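Mannan endo-1,4-beta-mannosidase (Bacillus subtilis, PDB 3CBW) catalyses the random endo-hydrolysis of beta-1,4-mannosidic linkages in mannan, galactomannan and glucomannan, and so takes part in glucomannan degradation. Local coordinates at residues F171-W184 with R196-Y208. The protein carries 3 engineered substitutions. Sequence-based numbering, arbitrary orientation.
Sequences FRPLHEMNGEWFWW and RISLYKQLYKKIY
In this TIM-barrel glycosidase of family 26, strand 169-172 runs into the loop carrying Glu176, the probable proton donor, and helix 194-214 packs against that loop, chiefly through Tyr200, Leu203 and Ile207. The Tyr200 hydroxyl donates to the backbone O of Leu174 (OH to O 2.8 Å), tilted 27° from the carbonyl plane. Met177, at the second position of the type I turn Glu176-Gly179, crosses the phenol at about a right angle: its CG sits over the ring centre, 3.7 Å from the centroid, in a CH-pi contact. Bends at chi2 (-59°) and chi3 (-63°) turn the methyl end back, bringing CE to 3.4 Å from Tyr200 OH, while SD stands oblique to the ring in a Met-aromatic contact. A phenylalanine in place of Tyr200 would probably leave the buried Leu174 carbonyl without its donor and the loop less firmly held beside Glu176. Leu174 CD1 reaches the helix backbone at Tyr204 CA (3.6 Å) and meets Ile207 CD1 tip to tip. Leu203 CD2 lies against Leu174 CD2 and the six-membered ring of Trp183. The Trp184 indole is held between Phe182 CB on one face and Leu174 CA on the other, and its NE1 donates to His175 O at 2.8 Å. Arg196, hydrogen-bonded through NE to Asn131 OD1 and through NH1 to Gly185 O, also gives NH1 to a water whose oxygen lies 2.7 Å from Trp183 O.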
ATOM      1  N   PHE A 171       4.173  -2.771  -3.121  1.00  7.36           N
ATOM      2  CA  PHE A 171       4.340  -1.431  -3.707  1.00  7.13           C
ATOM      3  C   PHE A 171       2.966  -0.895  -4.056  1.00  6.92           C
ATOM      4  O   PHE A 171       2.243  -1.491  -4.868  1.00  6.89           O
ATOM      5  CB  PHE A 171       5.235  -1.508  -4.941  1.00  7.61           C
ATOM      6  CG  PHE A 171       5.547  -0.177  -5.555  1.00  6.53           C
ATOM      7  CD1 PHE A 171       6.227   0.791  -4.832  1.00  8.83           C
ATOM      8  CD2 PHE A 171       5.207   0.090  -6.877  1.00  7.45           C
ATOM      9  CE1 PHE A 171       6.534   2.020  -5.390  1.00  9.65           C
ATOM     10  CE2 PHE A 171       5.527   1.316  -7.459  1.00  8.24           C
ATOM     11  CZ  PHE A 171       6.189   2.290  -6.716  1.00  9.21           C
ATOM     12  N   ARG A 172       2.590   0.198  -3.402  1.00  6.95           N
ATOM     13  CA  ARG A 172       1.222   0.690  -3.468  1.00  6.76           C
ATOM     14  C   ARG A 172       1.218   2.147  -3.935  1.00  7.04           C
ATOM     15  O   ARG A 172       1.083   3.050  -3.123  1.00  7.45           O
ATOM     16  CB  ARG A 172       0.575   0.538  -2.084  1.00  6.97           C
ATOM     17  CG  ARG A 172      -0.894   0.936  -2.015  1.00  7.43           C
ATOM     18  CD  ARG A 172      -1.459   0.629  -0.636  1.00  8.15           C
ATOM     19  NE  ARG A 172      -0.884   1.440   0.438  1.00  8.22           N
ATOM     20  CZ  ARG A 172      -1.434   2.525   0.963  1.00  8.98           C
ATOM     21  NH1 ARG A 172      -2.599   2.978   0.529  1.00  9.49           N
ATOM     22  NH2 ARG A 172      -0.815   3.165   1.932  1.00 10.10           N
ATOM     23  N   PRO A 173       1.349   2.373  -5.254  1.00  7.17           N
ATOM     24  CA  PRO A 173       1.396   3.726  -5.805  1.00  7.42           C
ATOM     25  C   PRO A 173      -0.000   4.272  -6.110  1.00  7.02           C
ATOM     26  O   PRO A 173      -0.935   3.501  -6.362  1.00  7.97           O
ATOM     27  CB  PRO A 173       2.140   3.521  -7.114  1.00  7.91           C
ATOM     28  CG  PRO A 173       1.659   2.166  -7.589  1.00  8.06           C
ATOM     29  CD  PRO A 173       1.501   1.347  -6.311  1.00  7.70           C
ATOM     30  N   LEU A 174      -0.137   5.598  -6.111  1.00  7.11           N
ATOM     31  CA  LEU A 174      -1.335   6.253  -6.658  1.00  7.46           C
ATOM     32  C   LEU A 174      -2.610   5.781  -5.972  1.00  7.78           C
ATOM     33  O   LEU A 174      -3.625   5.496  -6.615  1.00  7.88           O
ATOM     34  CB  LEU A 174      -1.427   6.038  -8.168  1.00  8.28           C
ATOM     35  CG  LEU A 174      -0.232   6.466  -9.015  1.00  8.64           C
ATOM     36  CD1 LEU A 174      -0.477   6.047 -10.448  1.00 10.57           C
ATOM     37  CD2 LEU A 174       0.020   7.962  -8.928  1.00  9.43           C
ATOM     38  N   HIS A 175      -2.564   5.749  -4.642  1.00  7.06           N
ATOM     39  CA  HIS A 175      -3.671   5.241  -3.839  1.00  7.26           C
ATOM     40  C   HIS A 175      -4.799   6.267  -3.699  1.00  7.20           C
ATOM     41  O   HIS A 175      -4.619   7.463  -3.965  1.00  7.34           O
ATOM     42  CB  HIS A 175      -3.144   4.807  -2.470  1.00  7.48           C
ATOM     43  CG  HIS A 175      -2.560   5.914  -1.655  1.00  7.23           C
ATOM     44  ND1 HIS A 175      -1.459   6.652  -2.051  1.00  8.78           N
ATOM     45  CD2 HIS A 175      -2.886   6.351  -0.415  1.00  7.98           C
ATOM     46  CE1 HIS A 175      -1.171   7.529  -1.102  1.00  8.92           C
ATOM     47  NE2 HIS A 175      -2.008   7.356  -0.093  1.00  8.59           N
ATOM     48  N   GLU A 176      -5.973   5.784  -3.303  1.00  7.30           N
ATOM     49  CA  GLU A 176      -7.130   6.652  -3.032  1.00  7.71           C
ATOM     50  C   GLU A 176      -7.479   7.550  -4.216  1.00  7.39           C
ATOM     51  O   GLU A 176      -7.867   8.708  -4.051  1.00  7.75           O
ATOM     52  CB  GLU A 176      -6.932   7.469  -1.751  1.00  7.67           C
ATOM     53  CG  GLU A 176      -6.756   6.566  -0.538  1.00  8.88           C
ATOM     54  CD  GLU A 176      -6.330   7.278   0.735  1.00  8.31           C
ATOM     55  OE1 GLU A 176      -6.373   8.527   0.808  1.00  9.87           O
ATOM     56  OE2 GLU A 176      -5.921   6.558   1.688  1.00  8.22           O
ATOM     57  N   MET A 177      -7.344   6.987  -5.408  1.00  7.77           N
ATOM     58  CA  MET A 177      -7.552   7.706  -6.651  1.00  7.81           C
ATOM     59  C   MET A 177      -9.013   8.076  -6.906  1.00  8.27           C
ATOM     60  O   MET A 177      -9.284   8.966  -7.714  1.00  8.60           O
ATOM     61  CB  MET A 177      -6.984   6.893  -7.816  1.00  8.65           C
ATOM     62  CG  MET A 177      -7.835   5.698  -8.289  1.00  8.61           C
ATOM     63  SD  MET A 177      -8.262   4.307  -7.115  1.00  6.00           S
ATOM     64  CE  MET A 177      -6.585   3.633  -6.742  1.00  9.02           C
ATOM     65  N   ASN A 178      -9.943   7.382  -6.245  1.00  7.58           N
ATOM     66  CA  ASN A 178     -11.359   7.739  -6.320  1.00  7.51           C
ATOM     67  C   ASN A 178     -11.720   8.839  -5.328  1.00  8.23           C
ATOM     68  O   ASN A 178     -12.855   9.320  -5.328  1.00  9.04           O
ATOM     69  CB  ASN A 178     -12.263   6.508  -6.141  1.00  7.54           C
ATOM     70  CG  ASN A 178     -12.047   5.806  -4.817  1.00  8.13           C
ATOM     71  OD1 ASN A 178     -10.942   5.806  -4.281  1.00  8.18           O
ATOM     72  ND2 ASN A 178     -13.087   5.145  -4.316  1.00  9.10           N
ATOM     73  N   GLY A 179     -10.751   9.231  -4.497  1.00  8.31           N
ATOM     74  CA  GLY A 179     -10.894  10.416  -3.663  1.00  8.98           C
ATOM     75  C   GLY A 179     -10.538  11.661  -4.454  1.00  9.59           C
ATOM     76  O   GLY A 179      -9.999  11.589  -5.565  1.00 11.75           O
ATOM     77  N   GLU A 180     -10.804  12.810  -3.849  1.00  9.47           N
ATOM     78  CA  GLU A 180     -10.676  14.086  -4.533  1.00 10.03           C
ATOM     79  C   GLU A 180      -9.578  14.947  -3.926  1.00 10.10           C
ATOM     80  O   GLU A 180      -9.482  16.133  -4.232  1.00 11.40           O
ATOM     81  CB  GLU A 180     -12.039  14.813  -4.577  1.00 10.71           C
ATOM     82  CG  GLU A 180     -12.560  15.345  -3.232  1.00 11.47           C
ATOM     83  CD  GLU A 180     -13.251  14.308  -2.344  1.00 11.05           C
ATOM     84  OE1 GLU A 180     -13.387  13.123  -2.719  1.00 11.07           O
ATOM     85  OE2 GLU A 180     -13.667  14.693  -1.237  1.00 12.97           O
ATOM     86  N   TRP A 181      -8.736  14.351  -3.086  1.00  9.47           N
ATOM     87  CA  TRP A 181      -7.687  15.094  -2.386  1.00  9.73           C
ATOM     88  C   TRP A 181      -6.322  15.056  -3.100  1.00 10.20           C
ATOM     89  O   TRP A 181      -5.711  16.109  -3.300  1.00 11.78           O
ATOM     90  CB  TRP A 181      -7.608  14.682  -0.908  1.00 10.01           C
ATOM     91  CG  TRP A 181      -7.709  13.210  -0.649  1.00  9.41           C
ATOM     92  CD1 TRP A 181      -6.666  12.329  -0.528  1.00  9.46           C
ATOM     93  CD2 TRP A 181      -8.906  12.446  -0.457  1.00  9.58           C
ATOM     94  NE1 TRP A 181      -7.139  11.065  -0.280  1.00  9.05           N
ATOM     95  CE2 TRP A 181      -8.507  11.109  -0.226  1.00  9.32           C
ATOM     96  CE3 TRP A 181     -10.274  12.762  -0.440  1.00 10.04           C
ATOM     97  CZ2 TRP A 181      -9.421  10.087   0.002  1.00  9.65           C
ATOM     98  CZ3 TRP A 181     -11.186  11.741  -0.212  1.00 10.15           C
ATOM     99  CH2 TRP A 181     -10.755  10.413   0.002  1.00  9.80           C
ATOM    100  N   PHE A 182      -5.854  13.885  -3.525  1.00  8.78           N
ATOM    101  CA  PHE A 182      -4.552  13.798  -4.208  1.00  8.90           C
ATOM    102  C   PHE A 182      -4.645  14.250  -5.660  1.00  9.00           C
ATOM    103  O   PHE A 182      -5.663  14.059  -6.321  1.00  9.05           O
ATOM    104  CB  PHE A 182      -4.007  12.375  -4.161  1.00  9.00           C
ATOM    105  CG  PHE A 182      -3.736  11.859  -2.768  1.00  8.90           C
ATOM    106  CD1 PHE A 182      -2.977  12.599  -1.863  1.00 10.30           C
ATOM    107  CD2 PHE A 182      -4.191  10.604  -2.389  1.00  8.60           C
ATOM    108  CE1 PHE A 182      -2.705  12.105  -0.578  1.00 10.44           C
ATOM    109  CE2 PHE A 182      -3.923  10.100  -1.119  1.00  9.61           C
ATOM    110  CZ  PHE A 182      -3.177  10.848  -0.223  1.00 10.07           C
ATOM    111  N   TRP A 183      -3.552  14.810  -6.170  1.00  8.90           N
ATOM    112  CA  TRP A 183      -3.565  15.358  -7.525  1.00  8.79           C
ATOM    113  C   TRP A 183      -3.891  14.314  -8.602  1.00  8.59           C
ATOM    114  O   TRP A 183      -4.422  14.657  -9.661  1.00  8.92           O
ATOM    115  CB  TRP A 183      -2.251  16.072  -7.843  1.00  9.23           C
ATOM    116  CG  TRP A 183      -1.017  15.198  -7.850  1.00  8.56           C
ATOM    117  CD1 TRP A 183      -0.134  15.023  -6.820  1.00  8.64           C
ATOM    118  CD2 TRP A 183      -0.516  14.405  -8.942  1.00  8.56           C
ATOM    119  NE1 TRP A 183       0.885  14.173  -7.198  1.00  8.62           N
ATOM    120  CE2 TRP A 183       0.677  13.781  -8.491  1.00  8.17           C
ATOM    121  CE3 TRP A 183      -0.953  14.156 -10.251  1.00  8.60           C
ATOM    122  CZ2 TRP A 183       1.416  12.910  -9.294  1.00  8.83           C
ATOM    123  CZ3 TRP A 183      -0.199  13.288 -11.057  1.00  9.55           C
ATOM    124  CH2 TRP A 183       0.970  12.690 -10.570  1.00  9.13           C
ATOM    125  N   TRP A 184      -3.569  13.047  -8.343  1.00  8.54           N
ATOM    126  CA  TRP A 184      -3.766  11.994  -9.339  1.00  8.69           C
ATOM    127  C   TRP A 184      -5.189  11.425  -9.374  1.00  8.85           C
ATOM    128  O   TRP A 184      -5.504  10.588 -10.224  1.00  9.91           O
ATOM    129  CB  TRP A 184      -2.754  10.868  -9.121  1.00  8.94           C
ATOM    130  CG  TRP A 184      -2.823  10.228  -7.752  1.00  8.16           C
ATOM    131  CD1 TRP A 184      -3.694   9.244  -7.337  1.00  8.26           C
ATOM    132  CD2 TRP A 184      -1.955  10.496  -6.645  1.00  8.17           C
ATOM    133  NE1 TRP A 184      -3.424   8.911  -6.032  1.00  7.49           N
ATOM    134  CE2 TRP A 184      -2.361   9.656  -5.584  1.00  7.52           C
ATOM    135  CE3 TRP A 184      -0.888  11.389  -6.438  1.00  8.76           C
ATOM    136  CZ2 TRP A 184      -1.723   9.659  -4.340  1.00  7.67           C
ATOM    137  CZ3 TRP A 184      -0.270  11.408  -5.199  1.00  9.13           C
ATOM    138  CH2 TRP A 184      -0.692  10.544  -4.162  1.00  9.04           C
ATOM    139  N   ARG A 196     -10.858  11.502 -16.700  1.00 11.29           N
ATOM    140  CA  ARG A 196      -9.962  11.340 -15.546  1.00 10.77           C
ATOM    141  C   ARG A 196      -9.695   9.864 -15.245  1.00 10.06           C
ATOM    142  O   ARG A 196      -8.553   9.488 -14.951  1.00  9.89           O
ATOM    143  CB  ARG A 196     -10.499  12.071 -14.312  1.00 10.83           C
ATOM    144  CG  ARG A 196      -9.638  11.935 -13.048  1.00 10.57           C
ATOM    145  CD  ARG A 196      -8.210  12.442 -13.223  1.00 10.09           C
ATOM    146  NE  ARG A 196      -8.147  13.802 -13.771  1.00 10.48           N
ATOM    147  CZ  ARG A 196      -7.797  14.892 -13.091  1.00 10.00           C
ATOM    148  NH1 ARG A 196      -7.465  14.835 -11.795  1.00  9.84           N
ATOM    149  NH2 ARG A 196      -7.771  16.058 -13.726  1.00 10.96           N
ATOM    150  N   ILE A 197     -10.730   9.031 -15.310  1.00 10.17           N
ATOM    151  CA  ILE A 197     -10.585   7.599 -15.078  1.00 10.77           C
ATOM    152  C   ILE A 197      -9.594   7.007 -16.095  1.00 10.84           C
ATOM    153  O   ILE A 197      -8.692   6.244 -15.723  1.00 10.63           O
ATOM    154  CB  ILE A 197     -11.967   6.902 -15.125  1.00 10.74           C
ATOM    155  CG1 ILE A 197     -12.791   7.291 -13.892  1.00 11.62           C
ATOM    156  CG2 ILE A 197     -11.836   5.379 -15.267  1.00 11.97           C
ATOM    157  CD1 ILE A 197     -14.284   7.030 -14.021  1.00 13.75           C
ATOM    158  N   SER A 198      -9.734   7.382 -17.370  1.00 11.16           N
ATOM    159  CA  SER A 198      -8.824   6.902 -18.411  1.00 11.73           C
ATOM    160  C   SER A 198      -7.389   7.359 -18.162  1.00 11.07           C
ATOM    161  O   SER A 198      -6.430   6.574 -18.284  1.00 11.17           O
ATOM    162  CB  SER A 198      -9.289   7.389 -19.779  1.00 12.73           C
ATOM    163  OG  SER A 198      -8.369   6.972 -20.767  1.00 15.35           O
ATOM    164  N   LEU A 199      -7.237   8.635 -17.821  1.00 10.55           N
ATOM    165  CA  LEU A 199      -5.917   9.193 -17.562  1.00 10.20           C
ATOM    166  C   LEU A 199      -5.248   8.549 -16.344  1.00  9.70           C
ATOM    167  O   LEU A 199      -4.031   8.317 -16.350  1.00  9.59           O
ATOM    168  CB  LEU A 199      -5.991  10.713 -17.403  1.00 10.66           C
ATOM    169  CG  LEU A 199      -6.446  11.495 -18.646  1.00 12.08           C
ATOM    170  CD1 LEU A 199      -6.679  12.967 -18.281  1.00 13.81           C
ATOM    171  CD2 LEU A 199      -5.449  11.375 -19.802  1.00 14.65           C
ATOM    172  N   TYR A 200      -6.030   8.268 -15.305  1.00  9.40           N
ATOM    173  CA  TYR A 200      -5.486   7.579 -14.152  1.00  9.40           C
ATOM    174  C   TYR A 200      -4.898   6.225 -14.561  1.00  9.49           C
ATOM    175  O   TYR A 200      -3.778   5.866 -14.155  1.00  8.87           O
ATOM    176  CB  TYR A 200      -6.537   7.362 -13.059  1.00  9.28           C
ATOM    177  CG  TYR A 200      -5.949   6.505 -11.959  1.00  8.61           C
ATOM    178  CD1 TYR A 200      -5.207   7.087 -10.938  1.00  8.60           C
ATOM    179  CD2 TYR A 200      -6.063   5.110 -11.986  1.00  8.22           C
ATOM    180  CE1 TYR A 200      -4.607   6.310  -9.946  1.00  8.11           C
ATOM    181  CE2 TYR A 200      -5.469   4.336 -11.009  1.00  8.39           C
ATOM    182  CZ  TYR A 200      -4.742   4.939  -9.994  1.00  8.05           C
ATOM    183  OH  TYR A 200      -4.173   4.146  -9.027  1.00  8.69           O
ATOM    184  N   LYS A 201      -5.662   5.455 -15.329  1.00  9.45           N
ATOM    185  CA  LYS A 201      -5.187   4.148 -15.760  1.00  9.91           C
ATOM    186  C   LYS A 201      -3.889   4.287 -16.539  1.00 10.08           C
ATOM    187  O   LYS A 201      -2.967   3.491 -16.347  1.00 10.08           O
ATOM    188  CB  LYS A 201      -6.241   3.401 -16.570  1.00 10.76           C
ATOM    189  CG  LYS A 201      -7.459   2.999 -15.769  1.00 12.08           C
ATOM    190  CD  LYS A 201      -8.461   2.348 -16.683  1.00 15.61           C
ATOM    191  CE  LYS A 201      -9.814   2.256 -16.053  1.00 18.33           C
ATOM    192  NZ  LYS A 201     -10.821   1.957 -17.099  1.00 19.39           N
ATOM    193  N   GLN A 202      -3.807   5.299 -17.399  1.00 10.03           N
ATOM    194  CA  GLN A 202      -2.582   5.573 -18.144  1.00 10.15           C
ATOM    195  C   GLN A 202      -1.417   5.890 -17.218  1.00  9.69           C
ATOM    196  O   GLN A 202      -0.303   5.417 -17.436  1.00  9.92           O
ATOM    197  CB  GLN A 202      -2.819   6.711 -19.125  1.00 10.58           C
ATOM    198  CG  GLN A 202      -3.759   6.334 -20.249  1.00 12.66           C
ATOM    199  CD  GLN A 202      -4.107   7.515 -21.132  1.00 16.27           C
ATOM    200  OE1 GLN A 202      -3.224   8.182 -21.656  1.00 17.42           O
ATOM    201  NE2 GLN A 202      -5.399   7.786 -21.286  1.00 17.75           N
ATOM    202  N   LEU A 203      -1.672   6.666 -16.169  1.00  9.18           N
ATOM    203  CA  LEU A 203      -0.622   7.024 -15.224  1.00  9.48           C
ATOM    204  C   LEU A 203      -0.131   5.813 -14.428  1.00  9.35           C
ATOM    205  O   LEU A 203       1.076   5.635 -14.233  1.00  9.90           O
ATOM    206  CB  LEU A 203      -1.116   8.133 -14.288  1.00  9.70           C
ATOM    207  CG  LEU A 203      -0.103   8.649 -13.259  1.00  9.60           C
ATOM    208  CD1 LEU A 203       1.118   9.299 -13.920  1.00 12.08           C
ATOM    209  CD2 LEU A 203      -0.778   9.632 -12.316  1.00 10.58           C
ATOM    210  N   TYR A 204      -1.060   4.979 -13.978  1.00  8.95           N
ATOM    211  CA  TYR A 204      -0.684   3.782 -13.257  1.00  9.18           C
ATOM    212  C   TYR A 204       0.181   2.897 -14.163  1.00  9.31           C
ATOM    213  O   TYR A 204       1.237   2.407 -13.741  1.00  9.10           O
ATOM    214  CB  TYR A 204      -1.932   3.050 -12.783  1.00  9.87           C
ATOM    215  CG  TYR A 204      -1.634   1.865 -11.907  1.00  9.45           C
ATOM    216  CD1 TYR A 204      -1.920   1.882 -10.543  1.00  9.55           C
ATOM    217  CD2 TYR A 204      -1.090   0.706 -12.457  1.00 11.22           C
ATOM    218  CE1 TYR A 204      -1.650   0.755  -9.751  1.00 10.32           C
ATOM    219  CE2 TYR A 204      -0.811  -0.383 -11.697  1.00 12.19           C
ATOM    220  CZ  TYR A 204      -1.078  -0.362 -10.357  1.00 10.35           C
ATOM    221  OH  TYR A 204      -0.818  -1.508  -9.656  1.00 12.49           O
ATOM    222  N   LYS A 205      -0.252   2.698 -15.406  1.00  9.27           N
ATOM    223  CA  LYS A 205       0.509   1.869 -16.340  1.00  9.94           C
ATOM    224  C   LYS A 205       1.870   2.477 -16.664  1.00 10.01           C
ATOM    225  O   LYS A 205       2.838   1.748 -16.836  1.00 10.39           O
ATOM    226  CB  LYS A 205      -0.287   1.624 -17.608  1.00 10.92           C
ATOM    227  CG  LYS A 205      -1.517   0.783 -17.398  1.00 12.34           C
ATOM    228  CD  LYS A 205      -2.203   0.612 -18.725  1.00 17.64           C
ATOM    229  CE  LYS A 205      -3.614   0.151 -18.598  1.00 20.70           C
ATOM    230  NZ  LYS A 205      -4.237   0.213 -19.948  1.00 23.81           N
ATOM    231  N   LYS A 206       1.948   3.803 -16.725  1.00  9.77           N
ATOM    232  CA  LYS A 206       3.223   4.483 -16.956  1.00 10.69           C
ATOM    233  C   LYS A 206       4.202   4.181 -15.819  1.00 10.31           C
ATOM    234  O   LYS A 206       5.382   3.895 -16.044  1.00 10.42           O
ATOM    235  CB  LYS A 206       2.974   5.980 -17.071  1.00 11.48           C
ATOM    236  CG  LYS A 206       4.200   6.835 -17.283  1.00 13.24           C
ATOM    237  CD  LYS A 206       3.766   8.271 -17.554  1.00 16.01           C
ATOM    238  CE  LYS A 206       4.925   9.168 -17.834  1.00 18.08           C
ATOM    239  NZ  LYS A 206       5.384   9.079 -19.250  1.00 18.77           N
ATOM    240  N   ILE A 207       3.709   4.223 -14.587  1.00  9.84           N
ATOM    241  CA  ILE A 207       4.563   3.884 -13.458  1.00  9.65           C
ATOM    242  C   ILE A 207       4.921   2.391 -13.479  1.00  8.73           C
ATOM    243  O   ILE A 207       6.072   2.024 -13.227  1.00  8.72           O
ATOM    244  CB  ILE A 207       3.943   4.313 -12.118  1.00  9.76           C
ATOM    245  CG1 ILE A 207       3.824   5.844 -12.073  1.00 10.79           C
ATOM    246  CG2 ILE A 207       4.754   3.750 -10.941  1.00 10.51           C
ATOM    247  CD1 ILE A 207       3.265   6.396 -10.778  1.00 11.90           C
ATOM    248  N   TYR A 208       3.945   1.534 -13.773  1.00  8.16           N
ATOM    249  CA  TYR A 208       4.217   0.097 -13.880  1.00  8.58           C
ATOM    250  C   TYR A 208       5.336  -0.156 -14.905  1.00  8.87           C
ATOM    251  O   TYR A 208       6.284  -0.897 -14.628  1.00  8.93           O
ATOM    252  CB  TYR A 208       2.948  -0.696 -14.238  1.00  8.92           C
ATOM    253  CG  TYR A 208       3.249  -2.170 -14.393  1.00  8.65           C
ATOM    254  CD1 TYR A 208       3.169  -3.042 -13.307  1.00  8.67           C
ATOM    255  CD2 TYR A 208       3.674  -2.690 -15.625  1.00  9.10           C
ATOM    256  CE1 TYR A 208       3.476  -4.396 -13.445  1.00  9.87           C
ATOM    257  CE2 TYR A 208       4.003  -4.039 -15.765  1.00  9.91           C
ATOM    258  CZ  TYR A 208       3.885  -4.884 -14.672  1.00  9.78           C
ATOM    259  OH  TYR A 208       4.204  -6.225 -14.790  1.00 10.92           O
TER
HETATM  260  O   HOH W   1      -6.443  16.491  -9.711  1.00 10.53           O